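Alpha-tubulin N-acetyltransferase (PDB 4H6U) catalyses acetyl transfer from acetyl-coenzyme A to a lysine of alpha-tubulin, as a member of the GNAT acetyltransferase superfamily. Local coordinates at residues A153-S158 and N179-F184; K100-L105 and P116-A121; R18-D23 and R73-L78. The protein carries 1 engineered substitution. All blocks are in the same frame, centred on the assembly; numbering follows the deposited sequence.

Contact 1: A153-S158 and N179-F184; sequences AYDRPS and NNFVVF. With ACO (acetyl coenzyme *a), chain C.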
# COMPACT_ATOMS: atom_id res chain seq x y z
N ALA A 153 11.91 -9.29 -9.90
CA ALA A 153 11.36 -8.68 -11.10
C ALA A 153 11.04 -7.19 -10.88
O ALA A 153 10.81 -6.75 -9.75
CB ALA A 153 10.09 -9.41 -11.52
N TYR A 154 11.08 -6.41 -11.95
CA TYR A 154 10.88 -4.98 -11.83
C TYR A 154 9.70 -4.53 -12.69
O TYR A 154 9.67 -4.72 -13.90
CB TYR A 154 12.17 -4.25 -12.22
CG TYR A 154 13.32 -4.64 -11.33
CD1 TYR A 154 13.61 -3.93 -10.16
CD2 TYR A 154 14.10 -5.77 -11.61
CE1 TYR A 154 14.67 -4.31 -9.33
CE2 TYR A 154 15.15 -6.16 -10.79
CZ TYR A 154 15.42 -5.43 -9.64
OH TYR A 154 16.48 -5.82 -8.84
N ASP A 155 8.69 -3.97 -12.03
CA ASP A 155 7.46 -3.61 -12.72
C ASP A 155 7.58 -2.22 -13.39
O ASP A 155 7.62 -1.19 -12.72
CB ASP A 155 6.36 -3.59 -11.69
CG ASP A 155 5.01 -3.40 -12.28
OD1 ASP A 155 4.85 -3.07 -13.47
OD2 ASP A 155 4.07 -3.62 -11.51
N ARG A 156 7.61 -2.19 -14.72
CA ARG A 156 7.62 -0.92 -15.45
C ARG A 156 8.60 0.12 -14.89
O ARG A 156 8.23 1.25 -14.58
CB ARG A 156 6.20 -0.32 -15.53
CG ARG A 156 5.18 -1.25 -16.22
CD ARG A 156 3.80 -0.60 -16.29
NE ARG A 156 3.18 -0.45 -14.98
CZ ARG A 156 2.21 -1.22 -14.49
NH1 ARG A 156 1.75 -2.26 -15.19
NH2 ARG A 156 1.71 -0.96 -13.28
N PRO A 157 9.88 -0.24 -14.80
CA PRO A 157 10.84 0.66 -14.14
C PRO A 157 11.12 1.88 -15.00
O PRO A 157 11.25 1.77 -16.23
CB PRO A 157 12.10 -0.21 -14.00
CG PRO A 157 11.97 -1.26 -15.09
CD PRO A 157 10.47 -1.53 -15.15
N SER A 158 11.22 3.05 -14.36
CA SER A 158 11.52 4.28 -15.07
C SER A 158 12.98 4.27 -15.58
O SER A 158 13.82 3.46 -15.15
CB SER A 158 11.30 5.47 -14.13
OG SER A 158 12.26 5.48 -13.07
N ASN A 179 5.14 -8.84 -20.68
CA ASN A 179 4.19 -8.49 -19.64
C ASN A 179 4.55 -7.27 -18.78
O ASN A 179 4.03 -7.15 -17.66
CB ASN A 179 4.02 -9.69 -18.72
CG ASN A 179 5.20 -9.86 -17.81
OD1 ASN A 179 6.26 -9.24 -18.00
ND2 ASN A 179 5.04 -10.71 -16.81
N ASN A 180 5.41 -6.37 -19.27
CA ASN A 180 5.73 -5.11 -18.54
C ASN A 180 6.66 -5.21 -17.33
O ASN A 180 6.93 -4.20 -16.68
CB ASN A 180 4.46 -4.42 -18.04
CG ASN A 180 3.59 -3.93 -19.16
OD1 ASN A 180 2.37 -4.07 -19.10
ND2 ASN A 180 4.20 -3.33 -20.18
N PHE A 181 7.08 -6.42 -17.00
CA PHE A 181 8.05 -6.62 -15.94
C PHE A 181 9.39 -6.85 -16.59
O PHE A 181 9.48 -7.36 -17.72
CB PHE A 181 7.69 -7.79 -15.02
CG PHE A 181 6.58 -7.49 -14.05
CD1 PHE A 181 5.27 -7.46 -14.47
CD2 PHE A 181 6.86 -7.21 -12.73
CE1 PHE A 181 4.24 -7.18 -13.56
CE2 PHE A 181 5.85 -6.93 -11.85
CZ PHE A 181 4.55 -6.92 -12.25
N VAL A 182 10.42 -6.41 -15.89
CA VAL A 182 11.77 -6.60 -16.32
C VAL A 182 12.49 -7.59 -15.37
O VAL A 182 12.36 -7.51 -14.14
CB VAL A 182 12.52 -5.27 -16.37
CG1 VAL A 182 14.00 -5.51 -16.65
CG2 VAL A 182 11.90 -4.39 -17.42
N VAL A 183 13.18 -8.54 -15.98
CA VAL A 183 13.98 -9.49 -15.26
C VAL A 183 15.29 -9.67 -16.00
O VAL A 183 15.36 -9.53 -17.22
CB VAL A 183 13.28 -10.86 -15.11
CG1 VAL A 183 11.98 -10.71 -14.38
CG2 VAL A 183 13.10 -11.49 -16.44
N PHE A 184 16.35 -9.94 -15.24
CA PHE A 184 17.66 -10.06 -15.84
C PHE A 184 18.15 -11.51 -15.89
O PHE A 184 17.59 -12.39 -15.25
CB PHE A 184 18.65 -9.16 -15.13
CG PHE A 184 18.30 -7.70 -15.20
CD1 PHE A 184 18.88 -6.88 -16.17
CD2 PHE A 184 17.37 -7.16 -14.32
CE1 PHE A 184 18.57 -5.50 -16.24
CE2 PHE A 184 17.06 -5.80 -14.34
CZ PHE A 184 17.67 -4.94 -15.31
N1A ACO C . 19.58 10.36 -14.55
C2A ACO C . 20.16 9.11 -14.67
N3A ACO C . 20.40 8.25 -13.71
C4A ACO C . 20.07 8.69 -12.42
C5A ACO C . 19.51 9.95 -12.15
C6A ACO C . 19.27 10.79 -13.29
N6A ACO C . 18.73 12.03 -13.23
N7A ACO C . 19.31 10.06 -10.74
C8A ACO C . 19.78 8.87 -10.19
N9A ACO C . 20.26 8.04 -11.22
C1B ACO C . 20.84 6.72 -11.21
C2B ACO C . 22.21 6.67 -11.86
O2B ACO C . 22.59 5.36 -12.19
C3B ACO C . 23.06 7.12 -10.59
O3B ACO C . 24.32 6.79 -10.66
P3B ACO C . 25.40 8.13 -11.30
O7A ACO C . 26.68 7.35 -11.13
O8A ACO C . 24.84 8.24 -12.69
O9A ACO C . 25.13 9.26 -10.36
C4B ACO C . 22.36 6.38 -9.48
O4B ACO C . 20.96 6.28 -9.88
C5B ACO C . 22.56 7.15 -8.17
O5B ACO C . 22.52 6.35 -7.05
P1A ACO C . 21.59 6.88 -5.77
O1A ACO C . 21.77 5.82 -4.74
O2A ACO C . 21.86 8.35 -5.51
O3A ACO C . 20.03 6.74 -6.33
P2A ACO C . 18.93 7.81 -6.03
O4A ACO C . 18.69 8.06 -4.58
O5A ACO C . 18.85 8.94 -7.00
O6A ACO C . 17.42 6.83 -6.36
CBP ACO C . 15.83 6.45 -8.06
CCP ACO C . 17.25 6.21 -7.58
CDP ACO C . 15.56 5.81 -9.43
CEP ACO C . 14.80 5.93 -7.01
CAP ACO C . 15.68 8.00 -8.14
OAP ACO C . 16.55 8.63 -9.06
C9P ACO C . 14.19 8.46 -8.26
O9P ACO C . 13.50 8.42 -7.27
N8P ACO C . 13.46 8.88 -9.33
C7P ACO C . 13.77 9.07 -10.66
C6P ACO C . 12.44 9.10 -11.57
C5P ACO C . 11.28 8.09 -11.22
O5P ACO C . 10.09 8.38 -11.42
N4P ACO C . 11.61 6.81 -10.66
C3P ACO C . 10.62 5.70 -10.30
C2P ACO C . 11.07 4.19 -10.45
S1P ACO C . 10.06 2.92 -11.54
C ACO C . 9.22 1.84 -10.38
O ACO C . 9.05 2.25 -9.30
CH3 ACO C . 9.47 0.35 -10.53

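Contact 2: K100-L105 and P116-A121; sequences KKLFLL and PLCVLA. Engineered in segment 116-121: A121 (natural residue Asp). With ACO (acetyl coenzyme *a), chain C.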
# COMPACT_ATOMS: atom_id res chain seq x y z
N LYS A 100 4.43 -11.26 -6.57
CA LYS A 100 3.45 -11.23 -7.64
C LYS A 100 3.58 -12.53 -8.45
O LYS A 100 4.69 -12.96 -8.75
CB LYS A 100 3.73 -10.05 -8.56
CG LYS A 100 2.56 -9.15 -8.91
CD LYS A 100 2.18 -8.18 -7.80
CE LYS A 100 1.03 -7.34 -8.31
NZ LYS A 100 0.46 -6.40 -7.32
N LYS A 101 2.47 -13.16 -8.78
CA LYS A 101 2.52 -14.31 -9.66
C LYS A 101 2.67 -13.77 -11.09
O LYS A 101 1.85 -12.97 -11.54
CB LYS A 101 1.25 -15.17 -9.52
N LEU A 102 3.74 -14.18 -11.76
CA LEU A 102 4.05 -13.73 -13.12
C LEU A 102 4.18 -14.91 -14.07
O LEU A 102 4.67 -15.99 -13.69
CB LEU A 102 5.34 -12.94 -13.15
CG LEU A 102 5.38 -11.61 -12.42
CD1 LEU A 102 6.78 -11.03 -12.51
CD2 LEU A 102 4.37 -10.64 -12.97
N PHE A 103 3.74 -14.70 -15.30
CA PHE A 103 3.98 -15.65 -16.39
C PHE A 103 5.10 -15.10 -17.23
O PHE A 103 4.92 -14.14 -17.98
CB PHE A 103 2.72 -15.79 -17.25
CG PHE A 103 1.59 -16.39 -16.51
CD1 PHE A 103 1.30 -17.73 -16.66
CD2 PHE A 103 0.85 -15.62 -15.61
CE1 PHE A 103 0.24 -18.31 -15.96
CE2 PHE A 103 -0.22 -16.20 -14.90
CZ PHE A 103 -0.52 -17.54 -15.08
N LEU A 104 6.27 -15.68 -17.09
CA LEU A 104 7.44 -15.09 -17.70
C LEU A 104 7.95 -15.94 -18.84
O LEU A 104 7.68 -17.13 -18.90
CB LEU A 104 8.56 -14.97 -16.68
CG LEU A 104 8.38 -14.05 -15.49
CD1 LEU A 104 9.58 -14.22 -14.56
CD2 LEU A 104 8.20 -12.58 -15.90
N LEU A 105 8.73 -15.32 -19.72
CA LEU A 105 9.47 -16.04 -20.74
C LEU A 105 10.91 -16.17 -20.29
O LEU A 105 11.46 -15.26 -19.69
CB LEU A 105 9.41 -15.27 -22.07
CG LEU A 105 8.01 -15.00 -22.61
CD1 LEU A 105 8.10 -14.27 -23.93
CD2 LEU A 105 7.23 -16.31 -22.76
N PRO A 116 8.17 -14.28 -7.88
CA PRO A 116 9.33 -13.58 -7.30
C PRO A 116 8.91 -12.34 -6.57
O PRO A 116 7.76 -11.91 -6.70
CB PRO A 116 10.14 -13.18 -8.53
CG PRO A 116 9.07 -12.90 -9.58
CD PRO A 116 7.96 -13.92 -9.29
N LEU A 117 9.85 -11.78 -5.82
CA LEU A 117 9.65 -10.49 -5.20
C LEU A 117 9.82 -9.41 -6.26
O LEU A 117 10.76 -9.47 -7.05
CB LEU A 117 10.68 -10.28 -4.08
CG LEU A 117 10.40 -9.06 -3.22
CD1 LEU A 117 9.19 -9.37 -2.36
CD2 LEU A 117 11.59 -8.73 -2.35
N CYS A 118 8.89 -8.47 -6.32
CA CYS A 118 8.96 -7.43 -7.36
C CYS A 118 9.12 -6.08 -6.73
O CYS A 118 8.57 -5.80 -5.66
CB CYS A 118 7.69 -7.41 -8.20
SG CYS A 118 7.30 -8.95 -8.95
N VAL A 119 9.82 -5.21 -7.44
CA VAL A 119 9.80 -3.80 -7.10
C VAL A 119 8.62 -3.16 -7.80
O VAL A 119 8.48 -3.31 -9.01
CB VAL A 119 11.09 -3.06 -7.48
CG1 VAL A 119 10.96 -1.58 -7.10
CG2 VAL A 119 12.27 -3.71 -6.81
N LEU A 120 7.75 -2.52 -7.02
CA LEU A 120 6.50 -1.91 -7.53
C LEU A 120 6.57 -0.39 -7.59
O LEU A 120 5.88 0.23 -8.39
CB LEU A 120 5.32 -2.37 -6.65
CG LEU A 120 5.20 -3.90 -6.56
CD1 LEU A 120 4.17 -4.39 -5.57
CD2 LEU A 120 4.89 -4.45 -7.91
N ALA A 121 7.32 0.24 -6.68
CA ALA A 121 7.46 1.70 -6.69
C ALA A 121 8.76 2.07 -6.00
O ALA A 121 9.16 1.43 -5.01
CB ALA A 121 6.28 2.37 -6.01
N1A ACO C . 19.58 10.36 -14.55
C2A ACO C . 20.16 9.11 -14.67
N3A ACO C . 20.40 8.25 -13.71
C4A ACO C . 20.07 8.69 -12.42
C5A ACO C . 19.51 9.95 -12.15
C6A ACO C . 19.27 10.79 -13.29
N6A ACO C . 18.73 12.03 -13.23
N7A ACO C . 19.31 10.06 -10.74
C8A ACO C . 19.78 8.87 -10.19
N9A ACO C . 20.26 8.04 -11.22
C1B ACO C . 20.84 6.72 -11.21
C2B ACO C . 22.21 6.67 -11.86
O2B ACO C . 22.59 5.36 -12.19
C3B ACO C . 23.06 7.12 -10.59
O3B ACO C . 24.32 6.79 -10.66
P3B ACO C . 25.40 8.13 -11.30
O7A ACO C . 26.68 7.35 -11.13
O8A ACO C . 24.84 8.24 -12.69
O9A ACO C . 25.13 9.26 -10.36
C4B ACO C . 22.36 6.38 -9.48
O4B ACO C . 20.96 6.28 -9.88
C5B ACO C . 22.56 7.15 -8.17
O5B ACO C . 22.52 6.35 -7.05
P1A ACO C . 21.59 6.88 -5.77
O1A ACO C . 21.77 5.82 -4.74
O2A ACO C . 21.86 8.35 -5.51
O3A ACO C . 20.03 6.74 -6.33
P2A ACO C . 18.93 7.81 -6.03
O4A ACO C . 18.69 8.06 -4.58
O5A ACO C . 18.85 8.94 -7.00
O6A ACO C . 17.42 6.83 -6.36
CBP ACO C . 15.83 6.45 -8.06
CCP ACO C . 17.25 6.21 -7.58
CDP ACO C . 15.56 5.81 -9.43
CEP ACO C . 14.80 5.93 -7.01
CAP ACO C . 15.68 8.00 -8.14
OAP ACO C . 16.55 8.63 -9.06
C9P ACO C . 14.19 8.46 -8.26
O9P ACO C . 13.50 8.42 -7.27
N8P ACO C . 13.46 8.88 -9.33
C7P ACO C . 13.77 9.07 -10.66
C6P ACO C . 12.44 9.10 -11.57
C5P ACO C . 11.28 8.09 -11.22
O5P ACO C . 10.09 8.38 -11.42
N4P ACO C . 11.61 6.81 -10.66
C3P ACO C . 10.62 5.70 -10.30
C2P ACO C . 11.07 4.19 -10.45
S1P ACO C . 10.06 2.92 -11.54
C ACO C . 9.22 1.84 -10.38
O ACO C . 9.05 2.25 -9.30
CH3 ACO C . 9.47 0.35 -10.53

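Contact 3: R18-D23 and R73-L78; sequences RISVLD and RHHLYL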
# COMPACT_ATOMS: atom_id res chain seq x y z
N ARG A 18 2.29 -3.79 4.72
CA ARG A 18 3.38 -3.77 5.67
C ARG A 18 4.18 -2.51 5.38
O ARG A 18 4.50 -2.22 4.24
CB ARG A 18 4.16 -5.08 5.56
CG ARG A 18 5.30 -5.25 6.46
CD ARG A 18 4.88 -5.96 7.76
NE ARG A 18 6.08 -6.20 8.55
CZ ARG A 18 6.85 -5.25 9.09
NH1 ARG A 18 6.55 -3.97 8.94
NH2 ARG A 18 7.94 -5.59 9.77
N ILE A 19 4.41 -1.71 6.42
CA ILE A 19 5.11 -0.43 6.26
C ILE A 19 6.19 -0.27 7.30
O ILE A 19 5.96 -0.46 8.50
CB ILE A 19 4.18 0.77 6.33
CG1 ILE A 19 2.99 0.59 5.39
CG2 ILE A 19 4.93 2.02 5.91
CD1 ILE A 19 2.13 1.82 5.30
N SER A 20 7.36 0.11 6.81
CA SER A 20 8.53 0.32 7.64
C SER A 20 9.18 1.68 7.37
O SER A 20 9.45 2.06 6.21
CB SER A 20 9.58 -0.75 7.35
OG SER A 20 9.11 -2.03 7.71
N VAL A 21 9.47 2.36 8.46
CA VAL A 21 10.23 3.60 8.42
C VAL A 21 11.57 3.35 9.10
O VAL A 21 11.62 2.86 10.22
CB VAL A 21 9.52 4.73 9.15
CG1 VAL A 21 10.27 6.03 8.94
CG2 VAL A 21 8.09 4.87 8.64
N LEU A 22 12.63 3.68 8.38
CA LEU A 22 13.99 3.54 8.89
C LEU A 22 14.72 4.86 8.74
O LEU A 22 14.52 5.59 7.76
CB LEU A 22 14.75 2.45 8.13
CG LEU A 22 14.69 2.47 6.62
CD1 LEU A 22 16.00 1.98 6.03
CD2 LEU A 22 13.56 1.57 6.16
N ASP A 23 15.64 5.12 9.66
CA ASP A 23 16.40 6.35 9.64
C ASP A 23 17.59 6.17 8.71
O ASP A 23 18.14 5.07 8.57
CB ASP A 23 16.85 6.72 11.04
CG ASP A 23 15.70 6.84 12.02
OD1 ASP A 23 14.60 7.18 11.57
OD2 ASP A 23 15.90 6.64 13.24
N ARG A 73 1.44 -9.72 1.53
CA ARG A 73 1.30 -8.28 1.72
C ARG A 73 2.46 -7.57 1.03
O ARG A 73 3.59 -8.05 1.04
CB ARG A 73 1.31 -7.94 3.21
CG ARG A 73 0.05 -8.32 3.94
CD ARG A 73 0.07 -7.85 5.37
NE ARG A 73 1.17 -8.38 6.15
CZ ARG A 73 1.24 -8.32 7.48
NH1 ARG A 73 0.26 -7.78 8.19
NH2 ARG A 73 2.27 -8.84 8.11
N HIS A 74 2.17 -6.45 0.40
CA HIS A 74 3.22 -5.60 -0.14
C HIS A 74 3.96 -4.95 1.05
O HIS A 74 3.41 -4.86 2.15
CB HIS A 74 2.63 -4.54 -1.07
CG HIS A 74 1.92 -5.10 -2.27
ND1 HIS A 74 2.01 -6.43 -2.64
CD2 HIS A 74 1.08 -4.52 -3.15
CE1 HIS A 74 1.29 -6.64 -3.72
NE2 HIS A 74 0.70 -5.50 -4.05
N HIS A 75 5.23 -4.61 0.86
CA HIS A 75 6.02 -3.99 1.91
C HIS A 75 6.51 -2.61 1.42
O HIS A 75 7.16 -2.50 0.38
CB HIS A 75 7.20 -4.90 2.28
CG HIS A 75 7.76 -4.63 3.64
ND1 HIS A 75 8.17 -5.64 4.49
CD2 HIS A 75 7.97 -3.46 4.31
CE1 HIS A 75 8.59 -5.11 5.63
NE2 HIS A 75 8.50 -3.79 5.54
N LEU A 76 6.14 -1.57 2.15
CA LEU A 76 6.55 -0.22 1.82
C LEU A 76 7.64 0.24 2.77
O LEU A 76 7.44 0.22 4.00
CB LEU A 76 5.35 0.71 1.93
CG LEU A 76 5.63 2.18 1.60
CD1 LEU A 76 6.19 2.35 0.19
CD2 LEU A 76 4.32 2.95 1.76
N TYR A 77 8.79 0.63 2.22
CA TYR A 77 9.88 1.19 3.04
C TYR A 77 10.02 2.69 2.82
O TYR A 77 10.12 3.19 1.69
CB TYR A 77 11.24 0.52 2.72
CG TYR A 77 11.24 -0.99 2.82
CD1 TYR A 77 11.66 -1.61 3.99
CD2 TYR A 77 10.80 -1.79 1.77
CE1 TYR A 77 11.64 -2.99 4.10
CE2 TYR A 77 10.78 -3.17 1.89
CZ TYR A 77 11.19 -3.76 3.05
OH TYR A 77 11.18 -5.13 3.15
N LEU A 78 10.07 3.40 3.94
CA LEU A 78 10.27 4.84 3.94
C LEU A 78 11.59 5.15 4.64
O LEU A 78 11.88 4.61 5.72
CB LEU A 78 9.14 5.55 4.68
CG LEU A 78 7.69 5.22 4.25
CD1 LEU A 78 6.74 6.09 5.02
CD2 LEU A 78 7.50 5.44 2.78

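Contact 1: A153-S158 and N179-F184
The carbonyl oxygen of Y154 receives two groups from the facing strand: V182 N donates a hydrogen bond to Y154 O at 2.7 Å, and F181 CA adds a C-H...O contact. Y154 N returns a bond to V182 O, which makes Y154 and V182 an antiparallel hydrogen-bonded pair. Next to it D155 and F181 form a non-hydrogen-bonded pair. The CG of D155 lies anti to its backbone N (chi1 -173°), and the carboxylate is stacked over one face of the F181 ring, the two planes 29° apart. D155 OD2 reaches F181 CZ at 3.4 Å, while the methylene CB of D155 sits 3.4 Å from F181 CE2. A flat aromatic suits this place because its ring carbons pack on that methylene and on the methyl of A153. On the sheet face of Y154, the tyrosine ring carbon CD2 meets the edge of the F184 ring at CE2, 4.0 Å away; Y154 OH is bonded to P149 O. Past the strand, R156 N holds N180 O at 2.9 Å, and P157 CG rests on V182 CG2. F181 N is itself held by N179 OD1 in an Asx turn. Segment 153-158 then runs past acetyl-coenzyme A: D155 O approaches the acetyl CH3 and P157 CA the sulfur. S158, the N-cap residue of helix 159-168, has OG 2.8 Å from N4P of the cofactor and makes a weak hydrogen bond to F161 N. These neighbours place this antiparallel strand pair, its strands linked through helix 159-168, at the thioester end of the acetyl-coenzyme A pocket of the GNAT fold.

Contact 2: K100-L105 and P116-A121
K100 meets P116 through the backbone: its N gives a weak hydrogen bond to P116 O, 3.4 Å long. K100 CB lies 3.8 Å from C118 SG. The carbonyl oxygen of K100 lies 3.5 Å from P116 CD, a ring carbon that takes the place of an amide N-H, since proline has none to give. Here the chain has left strand 90-99 and enters the small two-stranded antiparallel sheet of 102-105 and 111-114, which packs beside the main mixed sheet of the GNAT fold where strand 117-124 begins. L102 points into that junction. Leucine suits the spot because a long apolar side chain carries one methyl, CD1, into the angle between P116 CG and C118 SG, each 4.2 Å from L102 CD1. The leucine and proline side chains cross at about a right angle. The compact thiol of C118, SG anti to its carbonyl carbon (chi1 -56°), is thus touched by both K100 and L102. A153 of strand 153-155 packs against L102 and C118 as well. Further along strand 117-124, L120 and the engineered A121 both face K96 in a classic beta bulge, and A121 CA comes within 3.1 Å of the acetyl O of acetyl-coenzyme A.

Contact 3: R18-D23 and R73-L78
H75 NE2 donates a hydrogen bond to S20 OG at 2.9 Å, with the oxygen lying almost in the imidazole plane. Over one face of the same ring comes the aliphatic part of R18: its CG stands 3.5 Å from the ring centroid, only 13° off the normal, a CH-pi contact. The R18 CG is anti to the backbone N (chi1 -179°), and the bend at chi2 turns CD; the guanidinium ends with H75 CE1 over its face. Y77 OH covers the opposite face of the imidazole, which is thus clasped between a tyrosine hydroxyl and an arginine methylene. Histidine suits this place because it can donate from NE2 in its plane while one flat face takes the R18 methylene. Under these side chains run two parallel strands, 15° apart in direction, the first two of the GNAT sheet, 18-23 being outermost within its own chain. Their backbone ladder runs R18 N to H74 O, L76 N to R18 O, S20 N to L76 O, L78 N to S20 O and L22 N to L78 O. On the other face I19 and L76 lie side by side, I19 CG1 to L76 CB 4.2 Å, and V21 CG2 meets L78 CD1 at 4.1 Å; beta-branched residues favour such extended backbone. Farther out, E48 of the second subunit binds both R18 NH1, in a salt bridge, and S20 OG, which would fix the two groups that hold H75. Residues I19 and S20 also pair with an antiparallel strand of that subunit, carrying the sheet across the interface. R73 NH1 is bonded to F15 O, while Y77 packs on L137 and M141 of helix 133-145.

All three contacts reach one mixed sheet, ordered 18-23, 75-81, 90-99, 117-124, 153-155, 181-182; contact 2 does so through strand 117-124, its other segment belonging to the small sheet 102-105/111-114. Along the chain contact 3 closes first, then contact 2, then contact 1. Contact 3 takes the first two strands and contact 1 the last two, their centres about 21 Å apart without touching. Contact 2 lies about 8 Å from contact 1, centre to centre, and joins it where A153 pairs with L117 and V119; its K100 and L120 pack on H74 of contact 3. Contacts 1 and 2 both touch acetyl-coenzyme A; contact 3 meets the second subunit most widely, and A121 of contact 2 also packs on its P16.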